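Local coordinates for single-stranded-DNA-specific exonuclease RecJ (Thermus thermophilus, PDB 2ZXR), which degrades single-stranded DNA exonucleolytically in the 5' to 3' direction, using divalent metal ions, and takes part in DNA repair, at residues 2-7 with 421-426; 347-352 with 368-373. All blocks are in the same frame, centred on the assembly; numbering follows the deposited sequence.

Interaction 1. Residues 2-7 with 421-426; sequences RDRVRW and FPDPVR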
ATOM      1  N   ARG A   2      -1.765 -18.406  -4.740  1.00 69.00           N
ATOM      2  CA  ARG A   2      -0.480 -18.005  -5.316  1.00 67.37           C
ATOM      3  C   ARG A   2      -0.521 -18.207  -6.837  1.00 65.64           C
ATOM      4  O   ARG A   2       0.282 -17.628  -7.583  1.00 65.75           O
ATOM      5  CB  ARG A   2       0.670 -18.819  -4.695  1.00 68.06           C
ATOM      6  CG  ARG A   2       0.417 -20.333  -4.514  1.00 68.20           C
ATOM      7  CD  ARG A   2       0.253 -21.080  -5.833  1.00 68.51           C
ATOM      8  NE  ARG A   2      -1.149 -21.223  -6.222  1.00 68.67           N
ATOM      9  CZ  ARG A   2      -2.029 -22.001  -5.596  1.00 68.41           C
ATOM     10  NH1 ARG A   2      -1.659 -22.718  -4.543  1.00 68.51           N
ATOM     11  NH2 ARG A   2      -3.285 -22.055  -6.020  1.00 67.92           N
ATOM     12  N   ASP A   3      -1.470 -19.026  -7.282  1.00 62.73           N
ATOM     13  CA  ASP A   3      -1.647 -19.305  -8.701  1.00 59.68           C
ATOM     14  C   ASP A   3      -2.622 -18.283  -9.296  1.00 56.95           C
ATOM     15  O   ASP A   3      -2.895 -18.283 -10.505  1.00 57.15           O
ATOM     16  CB  ASP A   3      -2.169 -20.730  -8.883  1.00 61.07           C
ATOM     17  CG  ASP A   3      -2.537 -21.037 -10.313  1.00 62.02           C
ATOM     18  OD1 ASP A   3      -3.631 -20.612 -10.751  1.00 62.68           O
ATOM     19  OD2 ASP A   3      -1.729 -21.699 -11.000  1.00 63.13           O
ATOM     20  N   ARG A   4      -3.153 -17.418  -8.433  1.00 52.56           N
ATOM     21  CA  ARG A   4      -4.060 -16.364  -8.865  1.00 48.09           C
ATOM     22  C   ARG A   4      -3.407 -15.001  -8.559  1.00 46.38           C
ATOM     23  O   ARG A   4      -4.093 -13.994  -8.354  1.00 46.13           O
ATOM     24  CB  ARG A   4      -5.421 -16.504  -8.164  1.00 46.57           C
ATOM     25  CG  ARG A   4      -6.337 -17.539  -8.821  1.00 44.09           C
ATOM     26  CD  ARG A   4      -7.683 -17.666  -8.129  1.00 41.62           C
ATOM     27  NE  ARG A   4      -7.578 -18.373  -6.858  1.00 38.72           N
ATOM     28  CZ  ARG A   4      -8.019 -17.894  -5.700  1.00 37.99           C
ATOM     29  NH1 ARG A   4      -8.596 -16.693  -5.648  1.00 35.87           N
ATOM     30  NH2 ARG A   4      -7.897 -18.626  -4.596  1.00 37.92           N
ATOM     31  N   VAL A   5      -2.073 -14.994  -8.544  1.00 43.61           N
ATOM     32  CA  VAL A   5      -1.274 -13.800  -8.288  1.00 41.56           C
ATOM     33  C   VAL A   5      -0.601 -13.354  -9.586  1.00 40.55           C
ATOM     34  O   VAL A   5       0.244 -14.063 -10.111  1.00 40.24           O
ATOM     35  CB  VAL A   5      -0.136 -14.072  -7.255  1.00 41.68           C
ATOM     36  CG1 VAL A   5       0.691 -12.800  -7.034  1.00 40.86           C
ATOM     37  CG2 VAL A   5      -0.717 -14.567  -5.938  1.00 41.99           C
ATOM     38  N   ARG A   6      -0.963 -12.182 -10.088  1.00 39.22           N
ATOM     39  CA  ARG A   6      -0.371 -11.660 -11.320  1.00 39.37           C
ATOM     40  C   ARG A   6       0.659 -10.568 -11.021  1.00 37.85           C
ATOM     41  O   ARG A   6       0.396  -9.677 -10.213  1.00 37.54           O
ATOM     42  CB  ARG A   6      -1.459 -11.041 -12.220  1.00 40.93           C
ATOM     43  CG  ARG A   6      -2.301 -12.021 -13.050  1.00 43.94           C
ATOM     44  CD  ARG A   6      -2.850 -13.171 -12.218  1.00 46.12           C
ATOM     45  NE  ARG A   6      -4.102 -13.712 -12.754  1.00 47.81           N
ATOM     46  CZ  ARG A   6      -4.384 -15.010 -12.824  1.00 48.59           C
ATOM     47  NH1 ARG A   6      -3.497 -15.912 -12.408  1.00 48.45           N
ATOM     48  NH2 ARG A   6      -5.576 -15.406 -13.260  1.00 49.35           N
ATOM     49  N   TRP A   7       1.826 -10.642 -11.653  1.00 35.50           N
ATOM     50  CA  TRP A   7       2.831  -9.591 -11.488  1.00 33.38           C
ATOM     51  C   TRP A   7       2.699  -8.641 -12.682  1.00 33.37           C
ATOM     52  O   TRP A   7       2.582  -9.079 -13.826  1.00 33.12           O
ATOM     53  CB  TRP A   7       4.237 -10.164 -11.477  1.00 31.15           C
ATOM     54  CG  TRP A   7       4.583 -10.936 -10.247  1.00 29.41           C
ATOM     55  CD1 TRP A   7       3.722 -11.579  -9.407  1.00 29.14           C
ATOM     56  CD2 TRP A   7       5.894 -11.237  -9.785  1.00 27.81           C
ATOM     57  NE1 TRP A   7       4.423 -12.276  -8.452  1.00 28.05           N
ATOM     58  CE2 TRP A   7       5.758 -12.082  -8.661  1.00 26.87           C
ATOM     59  CE3 TRP A   7       7.178 -10.879 -10.215  1.00 27.20           C
ATOM     60  CZ2 TRP A   7       6.851 -12.575  -7.961  1.00 26.73           C
ATOM     61  CZ3 TRP A   7       8.277 -11.372  -9.514  1.00 27.13           C
ATOM     62  CH2 TRP A   7       8.103 -12.211  -8.400  1.00 27.64           C
ATOM     63  N   PHE A 421     -19.462 -15.059  -9.725  1.00 38.08           N
ATOM     64  CA  PHE A 421     -18.357 -14.211 -10.133  1.00 37.12           C
ATOM     65  C   PHE A 421     -17.061 -14.935 -10.420  1.00 36.60           C
ATOM     66  O   PHE A 421     -16.851 -16.071  -9.989  1.00 36.92           O
ATOM     67  CB  PHE A 421     -18.091 -13.131  -9.082  1.00 36.41           C
ATOM     68  CG  PHE A 421     -19.289 -12.304  -8.752  1.00 36.37           C
ATOM     69  CD1 PHE A 421     -20.312 -12.823  -7.973  1.00 36.69           C
ATOM     70  CD2 PHE A 421     -19.404 -11.010  -9.227  1.00 37.11           C
ATOM     71  CE1 PHE A 421     -21.439 -12.064  -7.669  1.00 37.29           C
ATOM     72  CE2 PHE A 421     -20.530 -10.238  -8.928  1.00 37.85           C
ATOM     73  CZ  PHE A 421     -21.551 -10.775  -8.144  1.00 37.41           C
ATOM     74  N   PRO A 422     -16.182 -14.295 -11.205  1.00 36.36           N
ATOM     75  CA  PRO A 422     -14.896 -14.920 -11.516  1.00 36.62           C
ATOM     76  C   PRO A 422     -14.079 -14.998 -10.236  1.00 37.10           C
ATOM     77  O   PRO A 422     -14.357 -14.274  -9.275  1.00 37.09           O
ATOM     78  CB  PRO A 422     -14.285 -13.977 -12.557  1.00 37.09           C
ATOM     79  CG  PRO A 422     -15.068 -12.688 -12.419  1.00 36.94           C
ATOM     80  CD  PRO A 422     -16.450 -13.152 -12.092  1.00 36.07           C
ATOM     81  N   ASP A 423     -13.102 -15.892 -10.198  1.00 37.14           N
ATOM     82  CA  ASP A 423     -12.263 -16.019  -9.008  1.00 37.84           C
ATOM     83  C   ASP A 423     -11.490 -14.733  -8.741  1.00 37.50           C
ATOM     84  O   ASP A 423     -11.105 -14.019  -9.671  1.00 36.81           O
ATOM     85  CB  ASP A 423     -11.262 -17.157  -9.178  1.00 38.72           C
ATOM     86  CG  ASP A 423     -11.929 -18.513  -9.183  1.00 40.57           C
ATOM     87  OD1 ASP A 423     -11.269 -19.495  -9.590  1.00 40.55           O
ATOM     88  OD2 ASP A 423     -13.109 -18.586  -8.765  1.00 40.47           O
ATOM     89  N   PRO A 424     -11.283 -14.401  -7.457  1.00 37.58           N
ATOM     90  CA  PRO A 424     -10.526 -13.174  -7.160  1.00 37.55           C
ATOM     91  C   PRO A 424      -9.056 -13.422  -7.537  1.00 38.00           C
ATOM     92  O   PRO A 424      -8.588 -14.559  -7.465  1.00 37.05           O
ATOM     93  CB  PRO A 424     -10.692 -13.016  -5.641  1.00 36.97           C
ATOM     94  CG  PRO A 424     -12.027 -13.706  -5.362  1.00 36.39           C
ATOM     95  CD  PRO A 424     -11.945 -14.932  -6.248  1.00 35.84           C
ATOM     96  N   VAL A 425      -8.346 -12.366  -7.934  1.00 39.42           N
ATOM     97  CA  VAL A 425      -6.922 -12.456  -8.275  1.00 40.50           C
ATOM     98  C   VAL A 425      -6.148 -11.357  -7.547  1.00 41.86           C
ATOM     99  O   VAL A 425      -6.668 -10.263  -7.337  1.00 42.88           O
ATOM    100  CB  VAL A 425      -6.674 -12.291  -9.804  1.00 40.59           C
ATOM    101  CG1 VAL A 425      -7.293 -13.452 -10.552  1.00 39.07           C
ATOM    102  CG2 VAL A 425      -7.246 -10.944 -10.295  1.00 38.43           C
ATOM    103  N   ARG A 426      -4.909 -11.653  -7.162  1.00 42.86           N
ATOM    104  CA  ARG A 426      -4.065 -10.685  -6.460  1.00 43.27           C
ATOM    105  C   ARG A 426      -3.025 -10.141  -7.438  1.00 42.38           C
ATOM    106  O   ARG A 426      -2.469 -10.884  -8.249  1.00 42.28           O
ATOM    107  CB  ARG A 426      -3.364 -11.355  -5.258  1.00 44.64           C
ATOM    108  CG  ARG A 426      -2.378 -10.456  -4.503  1.00 46.71           C
ATOM    109  CD  ARG A 426      -2.153 -10.887  -3.036  1.00 48.79           C
ATOM    110  NE  ARG A 426      -1.367 -12.116  -2.871  1.00 50.83           N
ATOM    111  CZ  ARG A 426      -0.042 -12.204  -3.020  1.00 52.06           C
ATOM    112  NH1 ARG A 426       0.573 -13.375  -2.850  1.00 51.89           N
ATOM    113  NH2 ARG A 426       0.679 -11.124  -3.331  1.00 52.04           N
TER
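A parallel beta bridge between Val5 and Arg426 starts the pairing of strands 5-9 and 426-433, which places the N-terminus at one edge of the mixed sheet that includes the OB strands. The bridge is a textbook case: Arg426 lends both its backbone polar groups to the residues flanking Val5. Arg426 N donates to Arg4 O at 2.8 Å, and Arg6 N donates to Arg426 O at 2.7 Å. Val5 CA also makes a CA-H...O contact with Arg426 O, 3.2 Å away. On one face of the sheet the two bridged side chains lie side by side and point the same way. The Arg426 chain bends at chi3 (72°), and Val5 CG2 sits 3.4 Å above its guanidinium plane, offset toward the rim. Apart from this pair, Val425 CG1 meets Arg6 NH2 at 3.8 Å, the two side chains crossing obliquely. Beyond the bridge, Arg4 reaches toward the incoming loop, its chain bent at chi3 (-74°), and its NH1 donates in the guanidinium plane to Pro424 O (2.8 Å). The Arg4 and Asp423 side chains cross at about a right angle, Arg4 CD 3.8 Å from Asp423 CB, while the Asp423 carboxylate is engaged by Arg357. Arg4 NH1 also reaches Leu356 O, and NH2 reaches Thr355 O. One buried guanidinium thus gathers three main-chain carbonyls, tying the N-terminal segment to two separate parts of the chain.

Interaction 2. Residues 347-352 with 368-373; sequences VASRIL and TVRSLA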
ATOM      1  N   VAL A 347      -9.449 -12.574  12.312  1.00 23.30           N
ATOM      2  CA  VAL A 347      -9.292 -13.967  11.896  1.00 22.05           C
ATOM      3  C   VAL A 347      -9.829 -14.111  10.462  1.00 21.82           C
ATOM      4  O   VAL A 347      -9.251 -14.801   9.643  1.00 21.97           O
ATOM      5  CB  VAL A 347     -10.053 -14.920  12.844  1.00 21.35           C
ATOM      6  CG1 VAL A 347      -9.982 -16.349  12.323  1.00 21.09           C
ATOM      7  CG2 VAL A 347      -9.453 -14.839  14.225  1.00 19.68           C
ATOM      8  N   ALA A 348     -10.927 -13.431  10.153  1.00 21.90           N
ATOM      9  CA  ALA A 348     -11.484 -13.493   8.803  1.00 22.00           C
ATOM     10  C   ALA A 348     -10.501 -12.895   7.783  1.00 22.84           C
ATOM     11  O   ALA A 348     -10.302 -13.462   6.710  1.00 22.87           O
ATOM     12  CB  ALA A 348     -12.809 -12.744   8.747  1.00 21.66           C
ATOM     13  N   SER A 349      -9.897 -11.743   8.100  1.00 22.68           N
ATOM     14  CA  SER A 349      -8.951 -11.125   7.165  1.00 23.07           C
ATOM     15  C   SER A 349      -7.745 -12.041   6.984  1.00 23.68           C
ATOM     16  O   SER A 349      -7.222 -12.210   5.874  1.00 23.46           O
ATOM     17  CB  SER A 349      -8.477  -9.763   7.684  1.00 23.89           C
ATOM     18  OG  SER A 349      -9.538  -8.820   7.673  1.00 26.49           O
ATOM     19  N   ARG A 350      -7.297 -12.636   8.081  1.00 23.14           N
ATOM     20  CA  ARG A 350      -6.160 -13.530   7.975  1.00 24.42           C
ATOM     21  C   ARG A 350      -6.505 -14.745   7.111  1.00 24.20           C
ATOM     22  O   ARG A 350      -5.666 -15.232   6.361  1.00 25.01           O
ATOM     23  CB  ARG A 350      -5.676 -13.932   9.368  1.00 24.60           C
ATOM     24  CG  ARG A 350      -4.986 -12.766  10.095  1.00 25.28           C
ATOM     25  CD  ARG A 350      -4.454 -13.193  11.453  1.00 26.91           C
ATOM     26  NE  ARG A 350      -3.308 -14.086  11.330  1.00 27.35           N
ATOM     27  CZ  ARG A 350      -2.674 -14.640  12.359  1.00 27.28           C
ATOM     28  NH1 ARG A 350      -3.082 -14.400  13.603  1.00 28.04           N
ATOM     29  NH2 ARG A 350      -1.613 -15.410  12.143  1.00 25.12           N
ATOM     30  N   ILE A 351      -7.741 -15.223   7.182  1.00 23.21           N
ATOM     31  CA  ILE A 351      -8.115 -16.366   6.344  1.00 22.13           C
ATOM     32  C   ILE A 351      -8.201 -15.938   4.895  1.00 21.88           C
ATOM     33  O   ILE A 351      -7.753 -16.641   3.993  1.00 20.68           O
ATOM     34  CB  ILE A 351      -9.468 -16.978   6.770  1.00 21.53           C
ATOM     35  CG1 ILE A 351      -9.301 -17.625   8.145  1.00 22.46           C
ATOM     36  CG2 ILE A 351      -9.939 -18.001   5.709  1.00 21.23           C
ATOM     37  CD1 ILE A 351     -10.573 -18.236   8.752  1.00 24.27           C
ATOM     38  N   LEU A 352      -8.804 -14.785   4.665  1.00 22.52           N
ATOM     39  CA  LEU A 352      -8.926 -14.279   3.317  1.00 23.83           C
ATOM     40  C   LEU A 352      -7.542 -14.129   2.679  1.00 26.41           C
ATOM     41  O   LEU A 352      -7.371 -14.347   1.469  1.00 25.69           O
ATOM     42  CB  LEU A 352      -9.625 -12.926   3.339  1.00 23.74           C
ATOM     43  CG  LEU A 352      -9.710 -12.134   2.035  1.00 23.93           C
ATOM     44  CD1 LEU A 352     -10.987 -11.318   2.034  1.00 23.34           C
ATOM     45  CD2 LEU A 352      -8.467 -11.237   1.874  1.00 23.66           C
ATOM     46  N   THR A 368     -19.355 -11.789  10.658  1.00 24.90           N
ATOM     47  CA  THR A 368     -18.420 -10.849  10.089  1.00 25.42           C
ATOM     48  C   THR A 368     -18.069 -11.319   8.705  1.00 24.49           C
ATOM     49  O   THR A 368     -18.030 -12.519   8.455  1.00 24.89           O
ATOM     50  CB  THR A 368     -17.119 -10.770  10.906  1.00 26.51           C
ATOM     51  OG1 THR A 368     -16.314  -9.709  10.383  1.00 30.08           O
ATOM     52  CG2 THR A 368     -16.308 -12.077  10.772  1.00 28.05           C
ATOM     53  N   VAL A 369     -17.804 -10.375   7.811  1.00 23.97           N
ATOM     54  CA  VAL A 369     -17.426 -10.691   6.440  1.00 22.96           C
ATOM     55  C   VAL A 369     -16.215  -9.856   6.012  1.00 23.50           C
ATOM     56  O   VAL A 369     -16.139  -8.674   6.329  1.00 23.70           O
ATOM     57  CB  VAL A 369     -18.540 -10.320   5.419  1.00 24.21           C
ATOM     58  CG1 VAL A 369     -18.108 -10.771   4.029  1.00 24.19           C
ATOM     59  CG2 VAL A 369     -19.892 -10.963   5.800  1.00 24.74           C
ATOM     60  N   ARG A 370     -15.273 -10.486   5.313  1.00 22.68           N
ATOM     61  CA  ARG A 370     -14.136  -9.804   4.725  1.00 22.76           C
ATOM     62  C   ARG A 370     -14.184 -10.335   3.315  1.00 23.63           C
ATOM     63  O   ARG A 370     -14.313 -11.543   3.104  1.00 23.70           O
ATOM     64  CB  ARG A 370     -12.789 -10.175   5.390  1.00 21.88           C
ATOM     65  CG  ARG A 370     -12.610  -9.591   6.810  1.00 19.74           C
ATOM     66  CD  ARG A 370     -12.634  -8.048   6.822  1.00 21.49           C
ATOM     67  NE  ARG A 370     -12.586  -7.492   8.183  1.00 22.27           N
ATOM     68  CZ  ARG A 370     -13.636  -7.383   9.002  1.00 24.02           C
ATOM     69  NH1 ARG A 370     -14.860  -7.778   8.626  1.00 23.17           N
ATOM     70  NH2 ARG A 370     -13.461  -6.897  10.226  1.00 24.25           N
ATOM     71  N   SER A 371     -14.107  -9.444   2.342  1.00 23.63           N
ATOM     72  CA  SER A 371     -14.148  -9.868   0.964  1.00 24.94           C
ATOM     73  C   SER A 371     -13.129  -9.096   0.135  1.00 26.14           C
ATOM     74  O   SER A 371     -12.426  -8.211   0.644  1.00 24.82           O
ATOM     75  CB  SER A 371     -15.553  -9.647   0.387  1.00 25.54           C
ATOM     76  OG  SER A 371     -15.692 -10.284  -0.883  1.00 27.37           O
ATOM     77  N   LEU A 372     -13.066  -9.434  -1.150  1.00 26.36           N
ATOM     78  CA  LEU A 372     -12.127  -8.797  -2.066  1.00 28.06           C
ATOM     79  C   LEU A 372     -12.612  -9.009  -3.478  1.00 29.48           C
ATOM     80  O   LEU A 372     -13.679  -9.564  -3.711  1.00 29.35           O
ATOM     81  CB  LEU A 372     -10.757  -9.483  -1.985  1.00 25.96           C
ATOM     82  CG  LEU A 372     -10.643 -10.867  -2.663  1.00 26.24           C
ATOM     83  CD1 LEU A 372      -9.177 -11.335  -2.640  1.00 25.23           C
ATOM     84  CD2 LEU A 372     -11.520 -11.919  -1.945  1.00 25.00           C
ATOM     85  N   ALA A 373     -11.780  -8.560  -4.408  1.00 31.37           N
ATOM     86  CA  ALA A 373     -11.973  -8.787  -5.835  1.00 32.78           C
ATOM     87  C   ALA A 373     -13.275  -8.335  -6.411  1.00 34.77           C
ATOM     88  O   ALA A 373     -13.669  -7.174  -6.198  1.00 38.00           O
ATOM     89  CB  ALA A 373     -11.766 -10.231  -6.104  1.00 30.13           C
TER
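The guanidinium of Arg370, the one flat side-chain group that bears on this contact, is met obliquely by Ser349 OG, while at its edge Val369 O lies in its plane. That carbonyl accepts a bond from Arg370 NH1 at 2.8 Å, the donor standing well above the carbonyl plane. The group is thus folded back on its own strand, a course begun by the bend at chi2 (-61°). Its aliphatic stem makes most of the contact with helix 341-355. Ala348 CB touches Arg370 CG at 3.7 Å, and Ser349 OG comes within 3.3 Å of Arg370 CD; the same hydroxyl has a weak hydrogen bond to Gly345 O one turn back. Toward the start of the strand, Ala348 CB meets Thr368 CG2 at 4.1 Å. A turn later Leu352, its CG anti to the backbone N (chi1 173°), sends CD1 against the main chain, 3.5 Å from Arg370 O and 3.6 Å from Ser371 C. The same methyl then meets Leu372 CD2 at 4.1 Å. Helix and strand run roughly parallel, at 32°, in the DHHA1 domain, where the helix forms the beta-alpha-beta connection from strand 332-335 to 359-363 and lies against the sheet. The side chain of Arg370 is about 10 Å from that of the manganese ligand Asp82. Helix and strand thus meet through methyls, methylenes, one hydroxyl and the strand's main chain, with no clear hydrogen bond between the two segments, while an internal bond steadies a positive group that may contribute to the electrostatics near the metal site.

Overall arrangement
Interaction 2 falls within the long stretch of chain that interaction 1 brackets, and their centres are 15 Å apart. In chain order the N-terminal strand comes first, then helix 341-355 and strand 366-370 of the DHHA1 sheet, and finally the linker that leads into strand 426-433. The two contacts touch directly where Pro424 CB packs on Leu372 CG at 3.7 Å. Interaction 1 also bears on the C-terminal end of the helix used by interaction 2. Together they illustrate how a multidomain nuclease can join neighbouring domains: the helix-and-sheet packing of the DHHA1 domain abuts the loop that leads into strand 426-433 of the OB-containing sheet.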